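Local coordinates for muconolactone isomerase-like protein (Thermus thermophilus, PDB 1VDH), which catalyses the hydrogen peroxide-dependent decarboxylation of Fe-coproporphyrin III (coproheme) to heme b, the last step of coproporphyrin-dependent heme synthesis, at the interface of chains A and B. Residues are numbered along the deposited sequence; one frame, centred on the assembly and turned at random. Chains: chain A/B, muconolactone isomerase-like protein.

The interface of chains A and B. Residues chain A 66-69, 234, 236; chain B 18, 83, 87, 90, 109.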
loop_
_atom_site.group_PDB
_atom_site.type_symbol
_atom_site.label_atom_id
_atom_site.label_comp_id
_atom_site.label_asym_id
_atom_site.label_seq_id
_atom_site.Cartn_x
_atom_site.Cartn_y
_atom_site.Cartn_z
ATOM N N GLN A 66 9.499 -18.043 -16.676
ATOM C CA GLN A 66 10.449 -17.655 -15.642
ATOM C C GLN A 66 10.351 -16.135 -15.659
ATOM O O GLN A 66 10.695 -15.500 -16.654
ATOM C CB GLN A 66 11.873 -18.087 -15.997
ATOM C CG GLN A 66 12.896 -17.695 -14.932
ATOM C CD GLN A 66 14.298 -18.195 -15.231
ATOM O OE1 GLN A 66 15.281 -17.712 -14.657
ATOM N NE2 GLN A 66 14.399 -19.175 -16.120
ATOM N N VAL A 67 9.871 -15.561 -14.562
ATOM C CA VAL A 67 9.671 -14.118 -14.466
ATOM C C VAL A 67 10.820 -13.391 -13.769
ATOM O O VAL A 67 11.236 -13.773 -12.682
ATOM C CB VAL A 67 8.333 -13.811 -13.733
ATOM C CG1 VAL A 67 8.038 -12.310 -13.742
ATOM C CG2 VAL A 67 7.188 -14.573 -14.388
ATOM N N VAL A 68 11.313 -12.324 -14.393
ATOM C CA VAL A 68 12.410 -11.544 -13.821
ATOM C C VAL A 68 11.935 -10.653 -12.671
ATOM O O VAL A 68 10.790 -10.193 -12.665
ATOM C CB VAL A 68 13.082 -10.642 -14.908
ATOM C CG1 VAL A 68 12.098 -9.582 -15.420
ATOM C CG2 VAL A 68 14.343 -9.987 -14.359
ATOM N N GLY A 69 12.800 -10.455 -11.678
ATOM C CA GLY A 69 12.471 -9.571 -10.570
ATOM C C GLY A 69 11.831 -10.166 -9.333
ATOM O O GLY A 69 11.558 -11.361 -9.273
ATOM N N VAL A 234 7.534 -9.504 -16.921
ATOM C CA VAL A 234 8.163 -10.047 -18.119
ATOM C C VAL A 234 8.684 -11.439 -17.797
ATOM O O VAL A 234 9.359 -11.642 -16.789
ATOM C CB VAL A 234 9.319 -9.169 -18.640
ATOM C CG1 VAL A 234 9.917 -9.797 -19.902
ATOM C CG2 VAL A 234 8.817 -7.767 -18.965
ATOM N N LYS A 236 10.164 -15.418 -19.499
ATOM C CA LYS A 236 10.709 -16.197 -20.599
ATOM C C LYS A 236 9.988 -17.540 -20.615
ATOM O O LYS A 236 9.930 -18.219 -19.592
ATOM C CB LYS A 236 12.211 -16.422 -20.393
ATOM C CG LYS A 236 12.862 -17.284 -21.464
ATOM C CD LYS A 236 14.341 -17.465 -21.194
ATOM C CE LYS A 236 14.969 -18.442 -22.178
ATOM N NZ LYS A 236 14.865 -17.966 -23.580
ATOM N N LEU B 18 19.486 -4.984 -14.307
ATOM C CA LEU B 18 18.733 -5.580 -13.215
ATOM C C LEU B 18 19.226 -5.048 -11.883
ATOM O O LEU B 18 20.409 -5.156 -11.567
ATOM C CB LEU B 18 18.845 -7.108 -13.197
ATOM C CG LEU B 18 18.105 -7.763 -12.016
ATOM C CD1 LEU B 18 16.595 -7.602 -12.187
ATOM C CD2 LEU B 18 18.474 -9.243 -11.901
ATOM N N LEU B 83 18.147 -10.072 -21.620
ATOM C CA LEU B 83 17.462 -10.530 -20.412
ATOM C C LEU B 83 17.930 -11.896 -19.912
ATOM O O LEU B 83 18.066 -12.102 -18.704
ATOM C CB LEU B 83 15.947 -10.556 -20.642
ATOM C CG LEU B 83 15.064 -11.196 -19.562
ATOM C CD1 LEU B 83 15.225 -10.474 -18.225
ATOM C CD2 LEU B 83 13.621 -11.168 -20.015
ATOM N N LEU B 87 18.614 -13.075 -16.162
ATOM C CA LEU B 87 17.826 -14.122 -15.510
ATOM C C LEU B 87 18.796 -15.125 -14.898
ATOM O O LEU B 87 18.579 -15.623 -13.801
ATOM C CB LEU B 87 16.924 -14.833 -16.525
ATOM C CG LEU B 87 15.690 -14.072 -17.014
ATOM C CD1 LEU B 87 14.988 -14.862 -18.108
ATOM C CD2 LEU B 87 14.747 -13.828 -15.846
ATOM N N GLU B 90 20.592 -13.624 -11.786
ATOM C CA GLU B 90 19.589 -13.531 -10.730
ATOM C C GLU B 90 19.276 -14.904 -10.123
ATOM O O GLU B 90 19.241 -15.062 -8.900
ATOM C CB GLU B 90 18.320 -12.901 -11.315
ATOM C CG GLU B 90 17.143 -12.789 -10.375
ATOM C CD GLU B 90 15.916 -12.234 -11.079
ATOM O OE1 GLU B 90 15.378 -11.211 -10.618
ATOM O OE2 GLU B 90 15.495 -12.816 -12.102
ATOM N N TYR B 109 13.758 -4.088 -13.509
ATOM C CA TYR B 109 14.263 -4.582 -14.785
ATOM C C TYR B 109 14.102 -3.468 -15.811
ATOM O O TYR B 109 12.989 -2.999 -16.060
ATOM C CB TYR B 109 13.486 -5.821 -15.244
ATOM C CG TYR B 109 13.822 -6.241 -16.664
ATOM C CD1 TYR B 109 12.813 -6.496 -17.592
ATOM C CD2 TYR B 109 15.149 -6.335 -17.091
ATOM C CE1 TYR B 109 13.118 -6.834 -18.917
ATOM C CE2 TYR B 109 15.462 -6.667 -18.413
ATOM C CZ TYR B 109 14.442 -6.913 -19.318
ATOM O OH TYR B 109 14.743 -7.228 -20.629
HETATM O O HOH W 1 15.748 -15.530 -12.828
#
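A:Val68 and A:Gly69 leave the end of strand 61-67 and meet helix 83-94 of chain B, with A:Val68 extended and A:Gly69 at a positive phi of 92°. This is part of a subunit interface in the homopentamer of a coproheme decarboxylase of the chlorite dismutase family. The A/B interface as a whole is not an exact two-fold, and this patch is part of it.

A:Val68 is the apolar knob. Its CB lies 3.7 Å from B:Leu87 CD2, and B:Leu83 CD1 also touches it. CG1 sits between the backbone N and the carbonyl carbon (chi1 65°) and meets B:Tyr109 CD1 at 3.8 Å, the two side chains crossing at about a right angle. CG2 passes alongside B:Leu18 CD1, the side chains running in opposite directions. Within chain B, B:Leu83 CD1 covers one face of the B:Tyr109 ring near its rim. The two methyls of B:Leu87 divide their contacts: CD2 faces A:Val68, while CD1 packs 3.9 Å from A:Lys236 CB. B:Leu83 CD2 reaches A:Val234 CG1.

B:Glu90 stretches from the helix with CG anti to its backbone N. Its carboxylate OE1 accepts a hydrogen bond from A:Gly69 N at 2.9 Å, through the syn lone pair, on the side of OE2. The bond is bent, 143° at the hydrogen. The other oxygen, OE2, is 2.8 Å from water 1. Water 1 is also 2.9 Å from the side-chain amide oxygen A:Gln66 OE1. It bridges this to the backbone carbonyl B:Leu87 O.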